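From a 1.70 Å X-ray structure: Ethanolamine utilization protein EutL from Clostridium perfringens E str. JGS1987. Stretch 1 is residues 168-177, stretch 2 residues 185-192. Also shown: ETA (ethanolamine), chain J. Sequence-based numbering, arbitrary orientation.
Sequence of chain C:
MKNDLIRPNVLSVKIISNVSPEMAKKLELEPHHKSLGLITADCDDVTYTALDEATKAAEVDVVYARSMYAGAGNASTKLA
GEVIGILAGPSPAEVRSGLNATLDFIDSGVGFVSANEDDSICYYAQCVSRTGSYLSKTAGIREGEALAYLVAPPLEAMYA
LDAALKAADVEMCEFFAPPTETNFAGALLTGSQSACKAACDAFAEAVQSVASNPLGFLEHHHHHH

Stretch 1 168-177: ADVEMCEFFA
Stretch 2, residues 185-192: AGALLTGS

How does the contact begin along stretch 2? The strand 185-191 runs antiparallel to strand 171-176, at 175° between their directions, and their axes approach to 4.5 Å. A185 is extended (phi/psi -163/175), and its CA lies 3.4 Å from F176 O. G186 pairs with F176 through two backbone hydrogen bonds: F176 N to G186 O at 2.8 Å and G186 N to F176 O at 3.1 Å. At phi/psi 149/-149 a CB on G186 would jam against the carbonyl O of A185, so the conformation itself calls for glycine. F176 (chi1 -48°, m; chi2 -50°) brings its ring close to the opposite strand, with CD2 3.3 Å from A187 N, which lies oblique to the ring, and one ring face carries ethanolamine, whose CA sits 3.6 Å from F176 CG.

Where does the register slip? A187 (-167/163) faces F175 in a non-hydrogen-bonded pair, A187 CA to F175 CA 4.4 Å, and its CB meets M172 CE at 3.8 Å. L188 (-105/123) then pairs with E174: L188 N donates to E174 O at 2.9 Å. L188 O accepts from two successive amides, C173 N at 2.9 Å and, weakly, E174 N at 3.3 Å. This shared acceptor marks a beta bulge, with C173 at phi/psi -109/-49, and the register shifts by one between M172 and E174. The L188 side chain (m, t) lies on the same face as F176, with CG 3.6 Å from F176 CZ.

What surrounds L189 beyond the bulge? L189 (-116/151; m, t) stands opposite M172 in a non-hydrogen-bonded pair, CA to CA 4.8 Å. The end of M172 (-72/126; t, p, p) comes nearer to stretch 2, with M172 SD 4.0 Å from L189 CD2. V170 (-126/156; m) points toward stretch 2, with V170 CG2 3.9 Å from L189 CD1 in a further apolar contact. In the backbone, L189 CA approaches E171 O at 3.2 Å in a CA-H...O contact.

How does the pairing finish? T190 (-128/160; t) and E171 (-114/143; m, t) form a hydrogen-bonded pair, E171 N to T190 O at 2.8 Å and T190 N to E171 O at 2.9 Å. T190 CG2 also meets C173 SG (chi1 m) at 3.4 Å. G191 (168/-164) has its CA 4.1 Å from D169 O; an ideal CB there would clash with that oxygen at 2.8 Å. At S192 (-63/165; p), direct pairing gives way to a water that donates to D169 O at 2.7 Å and accepts from S192 N at 3.0 Å.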

# COMPACT_ATOMS: atom_id res chain seq x y z
N ALA C 168 -8.94 26.72 16.86
CA ALA C 168 -7.66 27.17 17.38
C ALA C 168 -6.95 28.04 16.37
O ALA C 168 -7.12 27.87 15.16
CB ALA C 168 -6.80 25.96 17.74
N ASP C 169 -6.14 28.97 16.86
CA ASP C 169 -5.34 29.83 16.01
C ASP C 169 -4.11 29.08 15.53
O ASP C 169 -2.98 29.34 15.98
CB ASP C 169 -4.93 31.11 16.76
CG ASP C 169 -4.38 32.18 15.84
OD1 ASP C 169 -4.48 32.01 14.60
OD2 ASP C 169 -3.85 33.21 16.34
N VAL C 170 -4.34 28.14 14.62
CA VAL C 170 -3.28 27.28 14.08
C VAL C 170 -3.23 27.30 12.55
O VAL C 170 -4.23 27.62 11.88
CB VAL C 170 -3.46 25.82 14.55
CG1 VAL C 170 -3.25 25.73 16.07
CG2 VAL C 170 -4.82 25.28 14.15
N GLU C 171 -2.06 26.97 12.02
CA GLU C 171 -1.79 26.93 10.59
C GLU C 171 -1.51 25.51 10.15
O GLU C 171 -0.87 24.74 10.86
CB GLU C 171 -0.58 27.79 10.21
CG GLU C 171 -0.66 29.24 10.65
CD GLU C 171 0.58 30.01 10.25
OE1 GLU C 171 1.57 29.99 11.02
OE2 GLU C 171 0.57 30.62 9.16
N MET C 172 -1.98 25.18 8.96
CA MET C 172 -1.71 23.91 8.32
C MET C 172 -0.25 23.87 7.87
O MET C 172 0.21 24.80 7.19
CB MET C 172 -2.67 23.73 7.14
CG MET C 172 -2.38 22.59 6.21
SD MET C 172 -2.45 21.02 7.05
CE MET C 172 -4.20 20.60 7.09
N CYS C 173 0.50 22.84 8.28
CA CYS C 173 1.88 22.66 7.83
C CYS C 173 2.05 21.49 6.87
O CYS C 173 2.68 21.62 5.82
CB CYS C 173 2.80 22.46 9.04
SG CYS C 173 2.78 23.88 10.07
N GLU C 174 1.50 20.34 7.25
CA GLU C 174 1.60 19.13 6.46
C GLU C 174 0.32 18.33 6.58
O GLU C 174 -0.19 18.14 7.69
CB GLU C 174 2.80 18.29 6.92
CG GLU C 174 3.03 17.03 6.10
CD GLU C 174 3.88 17.28 4.86
OE1 GLU C 174 4.91 16.59 4.70
OE2 GLU C 174 3.53 18.17 4.05
N PHE C 175 -0.21 17.90 5.44
CA PHE C 175 -1.47 17.15 5.38
C PHE C 175 -1.13 15.70 5.07
O PHE C 175 -0.43 15.44 4.09
CB PHE C 175 -2.36 17.75 4.28
CG PHE C 175 -3.65 17.03 4.04
CD1 PHE C 175 -4.55 16.80 5.07
CD2 PHE C 175 -4.02 16.63 2.74
CE1 PHE C 175 -5.76 16.16 4.84
CE2 PHE C 175 -5.23 16.00 2.50
CZ PHE C 175 -6.10 15.76 3.54
N PHE C 176 -1.58 14.76 5.89
CA PHE C 176 -1.39 13.35 5.62
C PHE C 176 -2.64 12.86 4.92
O PHE C 176 -3.64 12.57 5.58
CB PHE C 176 -1.18 12.54 6.91
CG PHE C 176 -0.17 13.13 7.86
CD1 PHE C 176 1.08 13.52 7.43
CD2 PHE C 176 -0.49 13.27 9.20
CE1 PHE C 176 2.01 14.04 8.34
CE2 PHE C 176 0.43 13.80 10.12
CZ PHE C 176 1.66 14.17 9.68
N ALA C 177 -2.62 12.80 3.60
CA ALA C 177 -3.85 12.52 2.86
C ALA C 177 -4.25 11.05 2.96
O ALA C 177 -3.41 10.17 2.80
CB ALA C 177 -3.69 12.92 1.40
N ALA C 185 -4.82 9.06 8.49
CA ALA C 185 -4.74 10.38 7.87
C ALA C 185 -4.60 11.40 8.98
O ALA C 185 -4.69 11.04 10.16
CB ALA C 185 -6.00 10.66 7.05
N GLY C 186 -4.42 12.66 8.62
CA GLY C 186 -4.35 13.70 9.64
C GLY C 186 -3.46 14.83 9.19
O GLY C 186 -3.38 15.11 7.99
N ALA C 187 -2.78 15.49 10.13
CA ALA C 187 -1.98 16.66 9.77
C ALA C 187 -1.07 17.06 10.91
O ALA C 187 -1.26 16.67 12.06
CB ALA C 187 -2.88 17.84 9.41
N LEU C 188 -0.09 17.88 10.54
CA LEU C 188 0.70 18.66 11.48
C LEU C 188 0.24 20.10 11.39
O LEU C 188 0.29 20.71 10.30
CB LEU C 188 2.20 18.60 11.17
CG LEU C 188 2.85 17.21 11.11
CD1 LEU C 188 4.33 17.31 10.69
CD2 LEU C 188 2.71 16.49 12.44
N LEU C 189 -0.19 20.66 12.52
CA LEU C 189 -0.60 22.07 12.57
C LEU C 189 0.35 22.81 13.49
O LEU C 189 0.87 22.22 14.43
CB LEU C 189 -2.03 22.24 13.10
CG LEU C 189 -3.09 21.30 12.50
CD1 LEU C 189 -4.45 21.57 13.12
CD2 LEU C 189 -3.15 21.47 10.98
N THR C 190 0.57 24.09 13.26
CA THR C 190 1.45 24.86 14.16
C THR C 190 0.79 26.13 14.67
O THR C 190 -0.17 26.63 14.09
CB THR C 190 2.80 25.22 13.48
OG1 THR C 190 3.72 25.70 14.48
CG2 THR C 190 2.63 26.30 12.40
N GLY C 191 1.32 26.63 15.77
CA GLY C 191 0.85 27.85 16.42
C GLY C 191 1.49 27.93 17.78
O GLY C 191 2.48 27.23 18.04
N SER C 192 0.96 28.78 18.66
CA SER C 192 1.46 28.83 20.03
C SER C 192 1.21 27.48 20.71
O SER C 192 0.43 26.66 20.22
CB SER C 192 0.78 29.95 20.81
OG SER C 192 -0.57 29.64 21.06
CA ETA J . 0.96 9.97 9.03
N ETA J . 1.89 9.05 9.63
C ETA J . -0.43 9.59 9.48
O ETA J . -0.80 8.34 8.91
O HOH W 1 -1.12 30.54 17.48